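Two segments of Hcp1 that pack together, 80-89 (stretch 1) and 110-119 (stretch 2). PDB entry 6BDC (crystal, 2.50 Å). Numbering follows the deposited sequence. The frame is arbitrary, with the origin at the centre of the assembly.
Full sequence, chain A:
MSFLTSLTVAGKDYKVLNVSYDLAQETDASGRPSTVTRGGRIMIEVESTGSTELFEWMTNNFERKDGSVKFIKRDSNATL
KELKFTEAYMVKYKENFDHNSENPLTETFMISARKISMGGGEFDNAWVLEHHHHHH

Stretch 1, residues 80-89: LKELKFTEAY
Stretch 2, residues 110-119: MISARKISMG

Both stretches turn a corner at the same level, Glu87 in one and Arg114 in the other, so the antiparallel pairing is interrupted and resumes beyond. Glu87 (phi/psi 60/54) and Arg114 (-62/-42) leave the extended conformation kept by their neighbours. Arg114 N donates to Glu87 O at 3.2 Å (148°) and weakly to Thr86 O, also at 3.2 Å but bent to 122°; a weak bond from Lys115 N reaches Thr86 O at 3.4 Å.

On the side of Leu83 and Met118, the strand through Lys84 runs antiparallel to the strand through Ser117, 158° between N-to-C directions, 4.9 Å at closest approach. Lys84 and Ser117 form a hydrogen-bonded pair: Lys84 N to Ser117 O, 3.2 Å (171°), and Ser117 N to Lys84 O, 3.0 Å (146°). Thr86 N donates to Lys115 O, 3.0 Å. Between them, Phe85 faces Ile116 as a non-hydrogen-bonded pair, CA to CA 4.4 Å. On the side of Tyr89 and Ser112 (t), Tyr89 N donates to Ser112 O at 2.9 Å and Ser112 N to Tyr89 O at 3.0 Å, both at 163°.

Buried, apolar Phe85 and Ile116 share a face; contacts across the corner extend the cluster. Phe85 (chi1 p, chi2 89°) receives Ile111 CD1 (p, t) over one ring face, 3.8 Å from the centroid, 16° off the normal. Small Ala113 puts CB 3.7 Å from Phe85 CB and 3.8 Å from Ala88 CB. Ile116 (p, t) brings CG2 to 4.0 Å from Phe85 CB.

Selenomethionine Met118 (t, t, t), 73 Å² covered, lays its flexible chain along stretch 1, SE 3.9 Å from Leu83 CB and CE 3.4 Å from Lys81 CB. Buried Leu83 (t, t) sets CD2 4.0 Å from Ile116 CB. Lys84, Thr86 (p), Lys115 and Ser117 (p) take the opposite face; small, polar Thr86 and Ser117 suit partial exposure. Lys81, Lys84, Tyr89, Arg114 and Lys115 are modelled to CB. The contact buries 702 Å².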

# COMPACT_ATOMS: atom_id res chain seq x y z
N LEU A 80 11.59 24.21 -23.26
CA LEU A 80 10.19 24.14 -23.64
C LEU A 80 9.34 24.95 -22.68
O LEU A 80 8.50 25.70 -23.12
CB LEU A 80 9.72 22.69 -23.60
N LYS A 81 9.57 24.83 -21.39
CA LYS A 81 8.82 25.63 -20.44
C LYS A 81 9.61 25.87 -19.18
O LYS A 81 10.45 25.07 -18.82
CB LYS A 81 7.49 24.95 -20.12
N GLU A 82 9.33 26.98 -18.51
CA GLU A 82 10.05 27.31 -17.30
C GLU A 82 9.10 27.75 -16.23
O GLU A 82 8.28 28.61 -16.45
CB GLU A 82 11.02 28.45 -17.57
CG GLU A 82 12.40 28.28 -16.96
CD GLU A 82 13.25 29.52 -17.09
OE1 GLU A 82 12.78 30.61 -16.68
OE2 GLU A 82 14.38 29.42 -17.60
N LEU A 83 9.25 27.20 -15.03
CA LEU A 83 8.39 27.60 -13.94
C LEU A 83 9.19 28.48 -13.03
O LEU A 83 10.25 28.10 -12.57
CB LEU A 83 7.92 26.39 -13.17
CG LEU A 83 6.72 26.63 -12.25
CD1 LEU A 83 6.69 25.59 -11.16
CD2 LEU A 83 6.73 28.02 -11.66
N LYS A 84 8.67 29.66 -12.78
CA LYS A 84 9.38 30.62 -11.95
C LYS A 84 8.62 30.84 -10.65
O LYS A 84 7.39 30.99 -10.65
CB LYS A 84 9.56 31.96 -12.68
N PHE A 85 9.35 30.84 -9.54
CA PHE A 85 8.79 31.12 -8.23
C PHE A 85 9.55 32.27 -7.59
O PHE A 85 10.76 32.42 -7.78
CB PHE A 85 8.85 29.88 -7.31
CG PHE A 85 10.24 29.35 -7.07
CD1 PHE A 85 11.01 29.83 -6.02
CD2 PHE A 85 10.76 28.36 -7.88
CE1 PHE A 85 12.29 29.33 -5.79
CE2 PHE A 85 12.03 27.86 -7.66
CZ PHE A 85 12.79 28.34 -6.61
N THR A 86 8.83 33.08 -6.82
CA THR A 86 9.39 34.24 -6.15
C THR A 86 9.09 34.16 -4.66
O THR A 86 7.97 33.83 -4.27
CB THR A 86 8.85 35.55 -6.73
OG1 THR A 86 7.53 35.81 -6.22
CG2 THR A 86 8.80 35.49 -8.25
N GLU A 87 10.10 34.48 -3.84
CA GLU A 87 9.96 34.60 -2.39
C GLU A 87 9.48 33.29 -1.76
O GLU A 87 8.48 33.25 -1.03
CB GLU A 87 9.02 35.76 -2.03
CG GLU A 87 9.17 36.98 -2.94
CD GLU A 87 9.81 38.17 -2.25
OE1 GLU A 87 9.74 39.28 -2.81
OE2 GLU A 87 10.39 37.99 -1.16
N ALA A 88 10.21 32.21 -2.04
CA ALA A 88 9.87 30.88 -1.54
C ALA A 88 10.67 30.55 -0.29
O ALA A 88 11.88 30.82 -0.23
CB ALA A 88 10.12 29.82 -2.60
N TYR A 89 10.01 29.96 0.69
CA TYR A 89 10.64 29.61 1.96
C TYR A 89 10.83 28.10 2.06
O TYR A 89 9.94 27.33 1.69
CB TYR A 89 9.81 30.12 3.14
N MSE A 110 10.67 20.55 -0.06
CA MSE A 110 9.49 21.29 -0.49
C MSE A 110 9.59 22.76 -0.06
O MSE A 110 9.83 23.07 1.11
CB MSE A 110 8.22 20.64 0.06
CG MSE A 110 7.14 21.60 0.55
SE MSE A 110 5.40 20.73 0.67
CE MSE A 110 4.71 21.61 2.28
N ILE A 111 9.40 23.66 -1.03
CA ILE A 111 9.44 25.09 -0.80
C ILE A 111 8.04 25.66 -0.97
O ILE A 111 7.22 25.13 -1.73
CB ILE A 111 10.44 25.81 -1.73
CG1 ILE A 111 10.13 25.51 -3.20
CG2 ILE A 111 11.87 25.42 -1.39
CD1 ILE A 111 11.05 26.21 -4.18
N SER A 112 7.77 26.75 -0.26
CA SER A 112 6.48 27.42 -0.29
C SER A 112 6.68 28.83 -0.82
O SER A 112 7.22 29.69 -0.12
CB SER A 112 5.83 27.44 1.09
OG SER A 112 4.64 28.19 1.06
N ALA A 113 6.25 29.07 -2.06
CA ALA A 113 6.51 30.34 -2.73
C ALA A 113 5.36 31.32 -2.52
O ALA A 113 4.20 30.93 -2.45
CB ALA A 113 6.73 30.12 -4.23
N ARG A 114 5.71 32.60 -2.43
CA ARG A 114 4.70 33.65 -2.44
C ARG A 114 3.91 33.63 -3.74
O ARG A 114 2.68 33.77 -3.75
CB ARG A 114 5.35 35.02 -2.22
N LYS A 115 4.61 33.46 -4.87
CA LYS A 115 3.96 33.42 -6.17
C LYS A 115 4.70 32.45 -7.08
O LYS A 115 5.93 32.36 -7.04
CB LYS A 115 3.90 34.81 -6.82
N ILE A 116 3.93 31.74 -7.91
CA ILE A 116 4.46 30.98 -9.04
C ILE A 116 3.83 31.55 -10.30
O ILE A 116 2.73 32.10 -10.29
CB ILE A 116 4.18 29.47 -8.92
CG1 ILE A 116 2.68 29.21 -8.73
CG2 ILE A 116 4.98 28.86 -7.78
CD1 ILE A 116 2.31 27.74 -8.64
N SER A 117 4.55 31.41 -11.41
CA SER A 117 4.08 31.93 -12.69
C SER A 117 4.65 31.08 -13.81
O SER A 117 5.75 30.54 -13.71
CB SER A 117 4.49 33.39 -12.88
OG SER A 117 5.83 33.48 -13.34
N MSE A 118 3.88 31.00 -14.90
CA MSE A 118 4.28 30.19 -16.05
C MSE A 118 3.40 30.47 -17.28
O MSE A 118 2.17 30.35 -17.20
CB MSE A 118 4.23 28.70 -15.68
CG MSE A 118 4.75 27.75 -16.74
SE MSE A 118 5.15 26.02 -15.95
CE MSE A 118 5.18 24.93 -17.56
N GLY A 119 4.04 30.86 -18.38
CA GLY A 119 3.34 31.16 -19.62
C GLY A 119 2.25 32.19 -19.49
O GLY A 119 1.20 32.06 -20.12